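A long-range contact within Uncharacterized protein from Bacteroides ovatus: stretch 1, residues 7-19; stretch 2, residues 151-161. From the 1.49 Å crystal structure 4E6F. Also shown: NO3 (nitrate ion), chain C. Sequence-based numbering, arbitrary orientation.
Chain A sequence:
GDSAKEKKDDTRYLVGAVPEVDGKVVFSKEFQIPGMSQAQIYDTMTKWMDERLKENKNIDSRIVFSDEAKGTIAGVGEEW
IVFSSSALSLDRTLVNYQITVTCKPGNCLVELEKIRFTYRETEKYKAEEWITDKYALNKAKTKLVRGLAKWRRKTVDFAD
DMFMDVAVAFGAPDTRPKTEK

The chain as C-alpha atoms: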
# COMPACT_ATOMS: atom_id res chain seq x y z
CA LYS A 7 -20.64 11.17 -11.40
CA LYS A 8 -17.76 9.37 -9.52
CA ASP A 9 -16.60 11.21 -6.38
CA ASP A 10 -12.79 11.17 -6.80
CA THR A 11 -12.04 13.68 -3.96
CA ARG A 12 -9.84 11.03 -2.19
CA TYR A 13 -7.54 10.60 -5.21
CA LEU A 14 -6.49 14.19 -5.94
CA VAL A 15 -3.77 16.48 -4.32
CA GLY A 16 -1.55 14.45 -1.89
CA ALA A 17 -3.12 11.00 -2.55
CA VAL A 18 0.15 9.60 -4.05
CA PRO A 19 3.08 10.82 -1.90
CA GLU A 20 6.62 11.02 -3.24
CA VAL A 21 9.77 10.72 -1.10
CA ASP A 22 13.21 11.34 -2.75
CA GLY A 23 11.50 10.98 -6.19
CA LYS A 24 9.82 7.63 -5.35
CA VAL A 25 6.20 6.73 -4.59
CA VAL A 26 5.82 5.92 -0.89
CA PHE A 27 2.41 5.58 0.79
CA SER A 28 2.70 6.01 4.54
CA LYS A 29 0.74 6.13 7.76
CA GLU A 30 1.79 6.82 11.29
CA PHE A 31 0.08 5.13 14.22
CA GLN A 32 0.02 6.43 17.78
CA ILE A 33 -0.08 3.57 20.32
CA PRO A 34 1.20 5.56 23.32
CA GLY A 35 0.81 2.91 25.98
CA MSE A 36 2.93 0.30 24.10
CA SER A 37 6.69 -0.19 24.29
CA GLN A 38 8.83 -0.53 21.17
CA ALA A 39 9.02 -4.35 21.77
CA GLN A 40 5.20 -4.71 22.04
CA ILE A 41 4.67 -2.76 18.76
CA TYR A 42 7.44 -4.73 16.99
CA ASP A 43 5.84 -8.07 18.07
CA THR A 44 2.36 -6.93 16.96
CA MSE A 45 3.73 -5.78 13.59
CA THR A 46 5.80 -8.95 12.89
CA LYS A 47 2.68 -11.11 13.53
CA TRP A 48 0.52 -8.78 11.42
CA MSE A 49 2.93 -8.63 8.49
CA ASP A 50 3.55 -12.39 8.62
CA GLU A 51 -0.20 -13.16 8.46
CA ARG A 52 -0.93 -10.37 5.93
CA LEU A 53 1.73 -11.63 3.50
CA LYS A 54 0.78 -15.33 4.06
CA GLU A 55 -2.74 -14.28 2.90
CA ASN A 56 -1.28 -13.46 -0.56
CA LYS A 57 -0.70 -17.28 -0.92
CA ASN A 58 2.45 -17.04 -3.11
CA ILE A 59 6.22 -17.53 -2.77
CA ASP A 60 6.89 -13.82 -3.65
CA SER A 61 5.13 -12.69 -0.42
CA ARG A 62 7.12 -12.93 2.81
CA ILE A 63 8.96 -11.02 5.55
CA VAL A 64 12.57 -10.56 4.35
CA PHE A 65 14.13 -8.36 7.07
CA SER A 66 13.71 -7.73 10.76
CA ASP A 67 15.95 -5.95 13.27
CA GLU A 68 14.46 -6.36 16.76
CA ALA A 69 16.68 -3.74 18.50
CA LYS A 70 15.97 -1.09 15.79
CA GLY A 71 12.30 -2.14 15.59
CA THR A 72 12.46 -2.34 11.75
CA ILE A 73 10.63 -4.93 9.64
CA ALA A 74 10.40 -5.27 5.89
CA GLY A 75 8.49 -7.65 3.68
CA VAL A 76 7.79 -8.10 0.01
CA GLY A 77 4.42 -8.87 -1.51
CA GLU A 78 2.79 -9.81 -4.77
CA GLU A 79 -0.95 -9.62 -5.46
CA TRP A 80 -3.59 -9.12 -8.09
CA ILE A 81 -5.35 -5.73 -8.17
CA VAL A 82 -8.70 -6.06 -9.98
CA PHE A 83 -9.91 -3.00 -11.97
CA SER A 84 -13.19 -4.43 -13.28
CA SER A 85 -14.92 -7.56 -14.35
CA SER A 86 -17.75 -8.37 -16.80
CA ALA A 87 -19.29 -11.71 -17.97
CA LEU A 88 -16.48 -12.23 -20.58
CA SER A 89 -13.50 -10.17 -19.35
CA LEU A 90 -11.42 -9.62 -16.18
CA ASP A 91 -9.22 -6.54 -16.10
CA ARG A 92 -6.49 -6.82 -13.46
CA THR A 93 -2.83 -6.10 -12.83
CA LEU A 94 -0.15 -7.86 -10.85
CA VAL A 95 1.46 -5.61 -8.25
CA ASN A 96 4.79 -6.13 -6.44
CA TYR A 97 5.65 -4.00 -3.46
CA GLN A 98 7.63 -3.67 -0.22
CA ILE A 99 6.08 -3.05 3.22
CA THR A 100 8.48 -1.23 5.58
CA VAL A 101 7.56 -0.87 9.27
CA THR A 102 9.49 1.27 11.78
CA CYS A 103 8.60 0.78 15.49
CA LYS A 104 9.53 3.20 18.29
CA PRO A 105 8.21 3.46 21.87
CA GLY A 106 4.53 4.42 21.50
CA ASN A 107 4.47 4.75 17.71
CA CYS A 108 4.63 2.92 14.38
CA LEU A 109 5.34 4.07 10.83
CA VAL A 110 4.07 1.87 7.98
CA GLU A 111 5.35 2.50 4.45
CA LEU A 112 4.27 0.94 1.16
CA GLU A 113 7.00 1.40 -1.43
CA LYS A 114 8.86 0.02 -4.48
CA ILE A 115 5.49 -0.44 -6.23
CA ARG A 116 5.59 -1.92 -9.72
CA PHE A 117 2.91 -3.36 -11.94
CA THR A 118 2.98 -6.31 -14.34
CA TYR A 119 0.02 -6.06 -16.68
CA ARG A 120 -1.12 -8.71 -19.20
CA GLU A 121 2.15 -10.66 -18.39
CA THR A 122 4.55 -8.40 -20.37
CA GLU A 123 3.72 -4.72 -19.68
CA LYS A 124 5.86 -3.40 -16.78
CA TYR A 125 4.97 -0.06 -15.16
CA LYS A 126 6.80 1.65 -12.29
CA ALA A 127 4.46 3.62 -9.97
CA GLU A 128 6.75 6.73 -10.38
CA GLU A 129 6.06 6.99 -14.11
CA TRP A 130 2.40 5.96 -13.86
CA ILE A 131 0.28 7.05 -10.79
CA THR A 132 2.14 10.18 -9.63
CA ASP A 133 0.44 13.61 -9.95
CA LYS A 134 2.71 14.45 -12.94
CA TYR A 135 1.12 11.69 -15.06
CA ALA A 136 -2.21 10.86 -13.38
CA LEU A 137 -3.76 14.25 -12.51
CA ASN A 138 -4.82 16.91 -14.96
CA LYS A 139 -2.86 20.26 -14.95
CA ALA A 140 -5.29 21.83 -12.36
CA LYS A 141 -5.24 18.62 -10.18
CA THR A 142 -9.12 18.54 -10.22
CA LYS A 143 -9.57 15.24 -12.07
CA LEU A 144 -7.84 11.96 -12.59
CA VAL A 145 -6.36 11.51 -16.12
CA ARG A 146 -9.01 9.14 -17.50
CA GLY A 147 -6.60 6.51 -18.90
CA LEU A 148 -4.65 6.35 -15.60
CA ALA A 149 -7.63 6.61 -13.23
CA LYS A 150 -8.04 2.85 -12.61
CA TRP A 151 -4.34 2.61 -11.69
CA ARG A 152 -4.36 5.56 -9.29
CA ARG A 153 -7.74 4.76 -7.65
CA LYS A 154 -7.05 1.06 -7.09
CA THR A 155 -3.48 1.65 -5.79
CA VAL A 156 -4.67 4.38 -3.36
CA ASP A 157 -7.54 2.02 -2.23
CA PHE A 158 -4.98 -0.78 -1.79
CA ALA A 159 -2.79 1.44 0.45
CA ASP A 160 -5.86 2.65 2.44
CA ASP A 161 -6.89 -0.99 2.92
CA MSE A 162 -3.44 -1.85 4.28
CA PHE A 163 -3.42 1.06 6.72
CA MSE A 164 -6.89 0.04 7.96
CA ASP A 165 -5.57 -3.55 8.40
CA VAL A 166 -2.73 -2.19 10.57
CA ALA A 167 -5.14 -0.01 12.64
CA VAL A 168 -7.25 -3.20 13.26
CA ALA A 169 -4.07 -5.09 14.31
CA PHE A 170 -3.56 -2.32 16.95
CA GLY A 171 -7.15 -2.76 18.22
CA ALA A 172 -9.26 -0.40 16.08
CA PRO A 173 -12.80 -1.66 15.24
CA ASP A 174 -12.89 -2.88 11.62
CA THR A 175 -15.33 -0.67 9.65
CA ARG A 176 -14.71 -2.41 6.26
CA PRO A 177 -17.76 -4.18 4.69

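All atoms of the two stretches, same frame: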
# COMPACT_ATOMS: atom_id res chain seq x y z
N LYS A 7 -19.83 12.05 -12.24
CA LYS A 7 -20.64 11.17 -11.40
C LYS A 7 -19.80 10.62 -10.23
O LYS A 7 -20.17 10.84 -9.07
CB LYS A 7 -21.25 10.02 -12.23
N LYS A 8 -18.67 9.94 -10.53
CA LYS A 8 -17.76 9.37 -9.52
C LYS A 8 -17.15 10.47 -8.65
O LYS A 8 -16.65 11.47 -9.18
CB LYS A 8 -16.63 8.55 -10.17
CG LYS A 8 -17.04 7.18 -10.68
CD LYS A 8 -15.83 6.43 -11.22
CE LYS A 8 -16.19 5.11 -11.86
NZ LYS A 8 -15.01 4.45 -12.47
N ASP A 9 -17.20 10.28 -7.32
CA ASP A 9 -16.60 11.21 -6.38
C ASP A 9 -15.14 10.78 -6.18
O ASP A 9 -14.87 9.78 -5.50
CB ASP A 9 -17.38 11.24 -5.05
CG ASP A 9 -16.84 12.22 -4.02
OD1 ASP A 9 -15.94 13.01 -4.37
OD2 ASP A 9 -17.33 12.20 -2.87
N ASP A 10 -14.22 11.50 -6.83
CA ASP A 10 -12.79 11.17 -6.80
C ASP A 10 -11.98 12.08 -5.86
O ASP A 10 -10.75 12.09 -5.94
CB ASP A 10 -12.23 11.26 -8.24
CG ASP A 10 -12.56 10.04 -9.08
OD1 ASP A 10 -12.77 8.95 -8.50
OD2 ASP A 10 -12.57 10.17 -10.31
N THR A 11 -12.66 12.78 -4.93
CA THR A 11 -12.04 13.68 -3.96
C THR A 11 -10.80 13.04 -3.29
O THR A 11 -9.77 13.69 -3.15
CB THR A 11 -13.10 14.05 -2.89
OG1 THR A 11 -14.19 14.72 -3.52
CG2 THR A 11 -12.54 14.91 -1.77
N ARG A 12 -10.90 11.76 -2.89
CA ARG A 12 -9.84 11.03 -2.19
C ARG A 12 -8.54 10.97 -3.00
O ARG A 12 -7.46 10.96 -2.42
CB ARG A 12 -10.32 9.57 -1.92
CG ARG A 12 -9.23 8.54 -1.50
CD ARG A 12 -8.80 8.86 -0.10
NE ARG A 12 -7.63 8.13 0.39
CZ ARG A 12 -6.40 8.63 0.46
NH1 ARG A 12 -6.12 9.79 -0.11
NH2 ARG A 12 -5.44 7.95 1.06
N TYR A 13 -8.66 10.91 -4.32
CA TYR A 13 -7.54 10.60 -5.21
C TYR A 13 -6.78 11.81 -5.80
O TYR A 13 -5.90 11.62 -6.65
CB TYR A 13 -8.08 9.73 -6.35
CG TYR A 13 -8.88 8.55 -5.83
CD1 TYR A 13 -8.27 7.53 -5.11
CD2 TYR A 13 -10.26 8.48 -6.02
CE1 TYR A 13 -9.01 6.45 -4.61
CE2 TYR A 13 -11.01 7.40 -5.54
CZ TYR A 13 -10.38 6.42 -4.79
OH TYR A 13 -11.13 5.35 -4.33
N LEU A 14 -7.08 13.01 -5.34
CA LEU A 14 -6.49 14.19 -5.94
C LEU A 14 -5.18 14.61 -5.20
O LEU A 14 -4.37 13.74 -4.90
CB LEU A 14 -7.54 15.31 -6.08
CG LEU A 14 -8.82 14.86 -6.81
CD1 LEU A 14 -9.85 15.99 -6.88
CD2 LEU A 14 -8.53 14.33 -8.22
N VAL A 15 -4.96 15.91 -4.96
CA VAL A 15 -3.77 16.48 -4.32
C VAL A 15 -3.36 15.66 -3.06
O VAL A 15 -4.20 15.41 -2.19
CB VAL A 15 -4.07 17.97 -3.94
CG1 VAL A 15 -2.95 18.58 -3.13
CG2 VAL A 15 -4.35 18.81 -5.20
N GLY A 16 -2.10 15.19 -3.02
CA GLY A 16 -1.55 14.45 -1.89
C GLY A 16 -1.87 12.96 -1.77
O GLY A 16 -1.37 12.30 -0.85
N ALA A 17 -2.73 12.41 -2.66
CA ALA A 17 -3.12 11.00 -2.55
C ALA A 17 -1.97 10.04 -2.85
O ALA A 17 -2.01 8.90 -2.39
CB ALA A 17 -4.27 10.72 -3.49
N VAL A 18 -0.97 10.46 -3.66
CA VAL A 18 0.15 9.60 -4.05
C VAL A 18 1.45 10.31 -3.61
O VAL A 18 2.01 11.11 -4.37
CB VAL A 18 0.14 9.27 -5.57
CG1 VAL A 18 1.36 8.43 -5.97
CG2 VAL A 18 -1.16 8.56 -5.97
N PRO A 19 1.91 10.08 -2.37
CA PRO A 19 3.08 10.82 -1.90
C PRO A 19 4.36 10.34 -2.55
O PRO A 19 4.51 9.16 -2.88
CB PRO A 19 3.11 10.53 -0.38
CG PRO A 19 1.74 9.97 -0.04
CD PRO A 19 1.35 9.23 -1.30
N TRP A 151 -5.61 2.86 -12.35
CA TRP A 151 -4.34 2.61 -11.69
C TRP A 151 -4.22 3.40 -10.39
O TRP A 151 -3.86 2.84 -9.36
CB TRP A 151 -3.19 2.99 -12.63
CG TRP A 151 -3.20 2.18 -13.89
CD1 TRP A 151 -3.81 2.50 -15.07
CD2 TRP A 151 -2.64 0.88 -14.07
NE1 TRP A 151 -3.64 1.48 -15.98
CE2 TRP A 151 -2.92 0.47 -15.39
CE3 TRP A 151 -1.87 0.03 -13.26
CZ2 TRP A 151 -2.49 -0.76 -15.91
CZ3 TRP A 151 -1.45 -1.19 -13.75
CH2 TRP A 151 -1.77 -1.58 -15.06
N ARG A 152 -4.51 4.70 -10.46
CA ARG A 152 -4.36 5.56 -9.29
C ARG A 152 -5.44 5.24 -8.23
O ARG A 152 -5.10 5.10 -7.04
CB ARG A 152 -4.41 7.02 -9.71
CG ARG A 152 -4.28 7.98 -8.52
CD ARG A 152 -3.63 9.28 -8.95
NE ARG A 152 -3.73 10.33 -7.92
CZ ARG A 152 -2.79 11.24 -7.68
NH1 ARG A 152 -1.61 11.15 -8.28
NH2 ARG A 152 -3.00 12.20 -6.79
N ARG A 153 -6.72 5.10 -8.63
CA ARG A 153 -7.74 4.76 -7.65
C ARG A 153 -7.44 3.45 -6.93
O ARG A 153 -7.55 3.38 -5.70
CB ARG A 153 -9.12 4.60 -8.32
CG ARG A 153 -9.78 5.88 -8.74
CD ARG A 153 -11.26 5.63 -9.00
NE ARG A 153 -11.84 6.72 -9.80
CZ ARG A 153 -11.99 6.70 -11.12
NH1 ARG A 153 -11.68 5.62 -11.83
NH2 ARG A 153 -12.50 7.75 -11.75
N LYS A 154 -7.19 2.38 -7.70
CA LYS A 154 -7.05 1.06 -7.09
C LYS A 154 -5.77 0.96 -6.25
O LYS A 154 -5.79 0.24 -5.25
CB LYS A 154 -7.17 -0.06 -8.13
CG LYS A 154 -8.56 -0.12 -8.79
CD LYS A 154 -9.69 -0.35 -7.80
CE LYS A 154 -11.01 -0.64 -8.47
NZ LYS A 154 -11.82 0.59 -8.72
N THR A 155 -4.70 1.70 -6.62
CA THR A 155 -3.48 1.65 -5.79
C THR A 155 -3.71 2.43 -4.48
O THR A 155 -3.32 1.97 -3.40
CB THR A 155 -2.24 2.16 -6.54
OG1 THR A 155 -2.13 1.42 -7.77
CG2 THR A 155 -0.95 1.96 -5.71
N VAL A 156 -4.35 3.61 -4.57
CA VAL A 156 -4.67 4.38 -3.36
C VAL A 156 -5.61 3.54 -2.45
O VAL A 156 -5.38 3.49 -1.24
CB VAL A 156 -5.28 5.78 -3.70
CG1 VAL A 156 -5.86 6.47 -2.44
CG2 VAL A 156 -4.23 6.68 -4.36
N ASP A 157 -6.64 2.88 -3.03
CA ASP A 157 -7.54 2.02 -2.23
C ASP A 157 -6.75 0.89 -1.56
O ASP A 157 -7.04 0.56 -0.41
CB ASP A 157 -8.66 1.42 -3.09
CG ASP A 157 -9.65 2.43 -3.63
OD1 ASP A 157 -9.60 3.60 -3.19
OD2 ASP A 157 -10.47 2.05 -4.50
N PHE A 158 -5.81 0.29 -2.31
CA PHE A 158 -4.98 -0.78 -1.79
C PHE A 158 -4.17 -0.31 -0.56
O PHE A 158 -4.12 -1.00 0.46
CB PHE A 158 -4.04 -1.26 -2.91
CG PHE A 158 -3.09 -2.33 -2.47
CD1 PHE A 158 -3.46 -3.67 -2.54
CD2 PHE A 158 -1.82 -2.01 -1.99
CE1 PHE A 158 -2.58 -4.67 -2.12
CE2 PHE A 158 -0.95 -3.02 -1.55
CZ PHE A 158 -1.34 -4.34 -1.62
N ALA A 159 -3.55 0.87 -0.66
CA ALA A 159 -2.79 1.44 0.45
C ALA A 159 -3.73 1.74 1.64
O ALA A 159 -3.40 1.38 2.79
CB ALA A 159 -2.07 2.70 0.02
N ASP A 160 -4.90 2.37 1.37
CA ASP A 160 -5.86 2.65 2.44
C ASP A 160 -6.30 1.37 3.14
O ASP A 160 -6.45 1.35 4.37
CB ASP A 160 -7.08 3.37 1.89
CG ASP A 160 -6.83 4.81 1.51
OD1 ASP A 160 -5.82 5.38 1.99
OD2 ASP A 160 -7.71 5.40 0.82
N ASP A 161 -6.49 0.29 2.36
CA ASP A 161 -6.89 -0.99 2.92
C ASP A 161 -5.82 -1.53 3.87
O ASP A 161 -6.13 -2.05 4.94
CB ASP A 161 -7.19 -2.00 1.82
CG ASP A 161 -7.86 -3.25 2.34
OD1 ASP A 161 -8.88 -3.13 3.07
OD2 ASP A 161 -7.31 -4.35 2.11
N NO3 C . -11.39 1.97 -11.80
O1 NO3 C . -11.64 2.56 -12.84
O2 NO3 C . -11.32 2.52 -10.73
O3 NO3 C . -11.15 0.66 -11.87
O HOH W 1 -12.50 5.37 -14.51

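How do the two backbones meet? Residues 151-161 lie within a longer helix, while the first stretch is mostly loop, with a 3-10 segment at 11-13 followed by a type II beta turn from Leu14 to Ala17. Gly16 takes the positive phi that this turn requires. The stretches come near each other at Tyr13 and Arg153, whose CA atoms are 6.3 Å apart, and at Ala17 and Val156, 6.8 Å between CA atoms, and much of the contact is made by side chains.

What does the helix offer the backbone of the first stretch? Arg152 extends its guanidinium to two backbone carbonyls: its NE and NH2 both donate to Tyr13 O, at 2.8 and 3.0 Å, and NH2 makes a weak hydrogen bond to Leu14 O at 2.8 Å. Leu14 O also accepts from Ala17 N within the turn. The two oxygens lie near the guanidinium plane, where its N-H groups point, while Val18 CG2 covers one face, 3.5 Å from Arg152 NH1.

Why is Tyr13 so heavily covered? Its ring lies against the helix, with Arg153 CG 3.8 Å from the Tyr13 ring centroid in a CH-pi contact over the face. Val156 CB sits at the ring edge, 3.7 Å from Tyr13 CD1, and at the tip Tyr13 OH donates to Asp157 OD1 at 2.6 Å. Val156 also packs against Val18, CG2 to CG2 at 3.9 Å.

Where do the charges pair? Two bidentate salt bridges run in opposite senses. Arg153 NE and NH2 reach Asp10 OD1 and OD2 at 2.7 and 2.8 Å; Arg12 NE and NH2 reach Asp160 OD2 and OD1, both at 2.8 Å. Lys8 NZ nevertheless lies 3.6 Å from Arg153 NH1, over the guanidinium face. A nitrate, probably from the crystallisation liquor, brings negative charge nearby, accepting a weak hydrogen bond from Arg153 NH1 to its O2 at 3.3 Å.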